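PDB 3EHC: SnoaL-like polyketide cyclase from Agrobacterium tumefaciens str. C58, which is of unknown function but belongs to the SnoaL-like polyketide cyclase family of the NTF2 clan, so it may bind or cyclise a small molecule. Local coordinates for residues Asp29-Asn35 and Lys110-Ser116. Numbering follows the deposited sequence.
Sequences DDNVEHN and KIRRVWS. With SO4 (sulfate ion), chain H.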
loop_
_atom_site.group_PDB
_atom_site.type_symbol
_atom_site.label_atom_id
_atom_site.label_comp_id
_atom_site.label_asym_id
_atom_site.label_seq_id
_atom_site.Cartn_x
_atom_site.Cartn_y
_atom_site.Cartn_z
ATOM N N ASP B 29 18.691 -8.063 4.535
ATOM C CA ASP B 29 19.863 -7.494 5.205
ATOM C C ASP B 29 19.900 -7.880 6.692
ATOM O O ASP B 29 18.843 -8.117 7.310
ATOM C CB ASP B 29 19.842 -5.967 5.054
ATOM C CG ASP B 29 21.167 -5.302 5.437
ATOM O OD1 ASP B 29 21.331 -4.900 6.621
ATOM O OD2 ASP B 29 22.033 -5.131 4.539
ATOM N N ASP B 30 21.100 -7.953 7.267
ATOM C CA ASP B 30 21.251 -8.265 8.705
ATOM C C ASP B 30 20.527 -7.249 9.600
ATOM O O ASP B 30 20.016 -7.586 10.673
ATOM C CB ASP B 30 22.719 -8.297 9.119
ATOM C CG ASP B 30 23.461 -9.518 8.607
ATOM O OD1 ASP B 30 22.836 -10.474 8.087
ATOM O OD2 ASP B 30 24.701 -9.506 8.746
ATOM N N ASN B 31 20.496 -6.000 9.139
ATOM C CA ASN B 31 19.914 -4.891 9.875
ATOM C C ASN B 31 18.616 -4.388 9.275
ATOM O O ASN B 31 18.287 -3.214 9.416
ATOM C CB ASN B 31 20.920 -3.740 9.922
ATOM C CG ASN B 31 22.112 -4.064 10.756
ATOM O OD1 ASN B 31 21.975 -4.537 11.880
ATOM N ND2 ASN B 31 23.292 -3.822 10.217
ATOM N N VAL B 32 17.862 -5.285 8.644
ATOM C CA VAL B 32 16.574 -4.944 8.094
ATOM C C VAL B 32 15.648 -4.273 9.144
ATOM O O VAL B 32 15.636 -4.637 10.339
ATOM C CB VAL B 32 15.896 -6.168 7.446
ATOM C CG1 VAL B 32 15.591 -7.234 8.489
ATOM C CG2 VAL B 32 14.620 -5.734 6.688
ATOM N N GLU B 33 14.912 -3.270 8.665
ATOM C CA GLU B 33 13.862 -2.578 9.404
ATOM C C GLU B 33 12.528 -2.821 8.722
ATOM O O GLU B 33 12.449 -2.722 7.504
ATOM C CB GLU B 33 14.099 -1.086 9.321
ATOM C CG GLU B 33 14.689 -0.461 10.500
ATOM C CD GLU B 33 15.058 0.975 10.216
ATOM O OE1 GLU B 33 16.086 1.193 9.518
ATOM O OE2 GLU B 33 14.306 1.868 10.685
ATOM N N HIS B 34 11.488 -3.137 9.504
ATOM C CA HIS B 34 10.144 -3.340 8.982
ATOM C C HIS B 34 9.193 -2.432 9.734
ATOM O O HIS B 34 9.111 -2.520 10.951
ATOM C CB HIS B 34 9.681 -4.782 9.147
ATOM C CG HIS B 34 8.410 -5.093 8.405
ATOM N ND1 HIS B 34 7.162 -4.791 8.903
ATOM C CD2 HIS B 34 8.197 -5.683 7.203
ATOM C CE1 HIS B 34 6.236 -5.182 8.049
ATOM N NE2 HIS B 34 6.835 -5.718 6.999
ATOM N N ASN B 35 8.462 -1.585 9.002
ATOM C CA ASN B 35 7.574 -0.565 9.585
ATOM C C ASN B 35 8.199 0.159 10.748
ATOM O O ASN B 35 7.592 0.310 11.820
ATOM C CB ASN B 35 6.225 -1.154 9.982
ATOM C CG ASN B 35 5.375 -1.452 8.785
ATOM O OD1 ASN B 35 5.737 -1.108 7.673
ATOM N ND2 ASN B 35 4.261 -2.107 8.995
ATOM N N LYS B 110 19.663 -6.917 -1.325
ATOM C CA LYS B 110 18.900 -7.411 -0.167
ATOM C C LYS B 110 17.944 -6.340 0.399
ATOM O O LYS B 110 18.239 -5.142 0.386
ATOM C CB LYS B 110 19.857 -7.858 0.957
ATOM C CG LYS B 110 20.805 -8.994 0.616
ATOM C CD LYS B 110 21.563 -9.436 1.864
ATOM C CE LYS B 110 22.550 -10.548 1.574
ATOM N NZ LYS B 110 23.122 -11.069 2.844
ATOM N N ILE B 111 16.804 -6.799 0.906
ATOM C CA ILE B 111 15.814 -5.938 1.532
ATOM C C ILE B 111 16.391 -5.319 2.787
ATOM O O ILE B 111 16.839 -6.042 3.675
ATOM C CB ILE B 111 14.540 -6.729 1.934
ATOM C CG1 ILE B 111 13.731 -7.114 0.683
ATOM C CG2 ILE B 111 13.689 -5.935 2.962
ATOM C CD1 ILE B 111 13.026 -8.454 0.811
ATOM N N ARG B 112 16.355 -3.985 2.864
ATOM C CA ARG B 112 16.962 -3.232 3.968
ATOM C C ARG B 112 15.921 -2.478 4.799
ATOM O O ARG B 112 16.026 -2.379 6.025
ATOM C CB ARG B 112 18.020 -2.273 3.396
ATOM C CG ARG B 112 18.800 -1.415 4.385
ATOM C CD ARG B 112 19.326 -2.163 5.576
ATOM N NE ARG B 112 20.008 -1.256 6.499
ATOM C CZ ARG B 112 19.409 -0.572 7.478
ATOM N NH1 ARG B 112 18.097 -0.648 7.686
ATOM N NH2 ARG B 112 20.132 0.219 8.261
ATOM N N ARG B 113 14.918 -1.925 4.127
ATOM C CA ARG B 113 13.812 -1.261 4.798
ATOM C C ARG B 113 12.494 -1.638 4.109
ATOM O O ARG B 113 12.424 -1.746 2.885
ATOM C CB ARG B 113 13.998 0.246 4.747
ATOM C CG ARG B 113 15.260 0.734 5.378
ATOM C CD ARG B 113 15.442 2.214 5.177
ATOM N NE ARG B 113 16.666 2.664 5.829
ATOM C CZ ARG B 113 17.891 2.524 5.324
ATOM N NH1 ARG B 113 18.093 1.950 4.134
ATOM N NH2 ARG B 113 18.931 2.969 6.015
ATOM N N VAL B 114 11.457 -1.855 4.922
ATOM C CA VAL B 114 10.155 -2.232 4.429
ATOM C C VAL B 114 9.108 -1.307 5.041
ATOM O O VAL B 114 9.168 -0.973 6.222
ATOM C CB VAL B 114 9.845 -3.704 4.766
ATOM C CG1 VAL B 114 8.605 -4.166 4.044
ATOM C CG2 VAL B 114 11.046 -4.588 4.390
ATOM N N TRP B 115 8.162 -0.878 4.217
ATOM C CA TRP B 115 6.975 -0.172 4.697
ATOM C C TRP B 115 5.766 -0.884 4.135
ATOM O O TRP B 115 5.572 -0.892 2.928
ATOM C CB TRP B 115 6.999 1.312 4.259
ATOM C CG TRP B 115 8.127 2.120 4.848
ATOM C CD1 TRP B 115 8.108 2.794 6.036
ATOM C CD2 TRP B 115 9.422 2.358 4.270
ATOM N NE1 TRP B 115 9.305 3.434 6.230
ATOM C CE2 TRP B 115 10.131 3.187 5.163
ATOM C CE3 TRP B 115 10.061 1.942 3.080
ATOM C CZ2 TRP B 115 11.463 3.620 4.910
ATOM C CZ3 TRP B 115 11.389 2.378 2.823
ATOM C CH2 TRP B 115 12.066 3.213 3.738
ATOM N N SER B 116 4.956 -1.467 5.017
ATOM C CA SER B 116 3.835 -2.293 4.608
ATOM C C SER B 116 2.521 -1.794 5.212
ATOM O O SER B 116 2.476 -1.371 6.363
ATOM C CB SER B 116 4.104 -3.738 5.018
ATOM O OG SER B 116 2.893 -4.454 5.079
HETATM S S SO4 H . 23.567 -0.375 7.526
HETATM O O1 SO4 H . 23.021 -1.641 7.035
HETATM O O2 SO4 H . 24.974 -0.235 7.155
HETATM O O3 SO4 H . 23.418 -0.315 8.987
HETATM O O4 SO4 H . 22.871 0.732 6.881
HETATM O O HOH W 1 22.001 -10.715 5.649
HETATM O O HOH W 2 17.851 3.223 8.895
HETATM O O HOH W 3 1.845 -4.276 7.852
#
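Glu33 and His34 pair in parallel with Arg113 and Val114, adding strand 32-34 to the margin of the mixed sheet of this NTF2-like fold. The backbone ladder runs from Glu33 N on Arg112 O (3.0 Å) to Asn35 N on Val114 O. Arg112 and Arg113 face Asp105 in a classic beta bulge; the Arg112 chain, bent about CB-CG (chi2 47°), turns the guanidinium back over the turn at 29-32. There its NH1 meets Glu33 OE1 at 3.3 Å, in the guanidinium plane and on the anti lone pair, with the carboxylate rotated 54° from that plane. Asn31 O lies over one face and Arg113 NH2 over the other, offset toward the rim. Arg112 NE and NH2 hold a sulfate, probably from the crystallisation liquor, NE 3.1 Å from its O1. Asp29 OD1 makes a long ion pair with Arg112 NE (3.9 Å), well out of plane and by charge alone, and accepts Asn31 N in an Asx turn.

On the sheet face carrying His34 and Val114, which helix 40-54 covers, His34 CD2 lies 3.5 Å from Val114 CG1. The Asn35 amide imitates a further strand residue: OD1 takes Ser116 N in the carbonyl plane at 2.8 Å, and ND2 reaches Ser116 O at 3.3 Å.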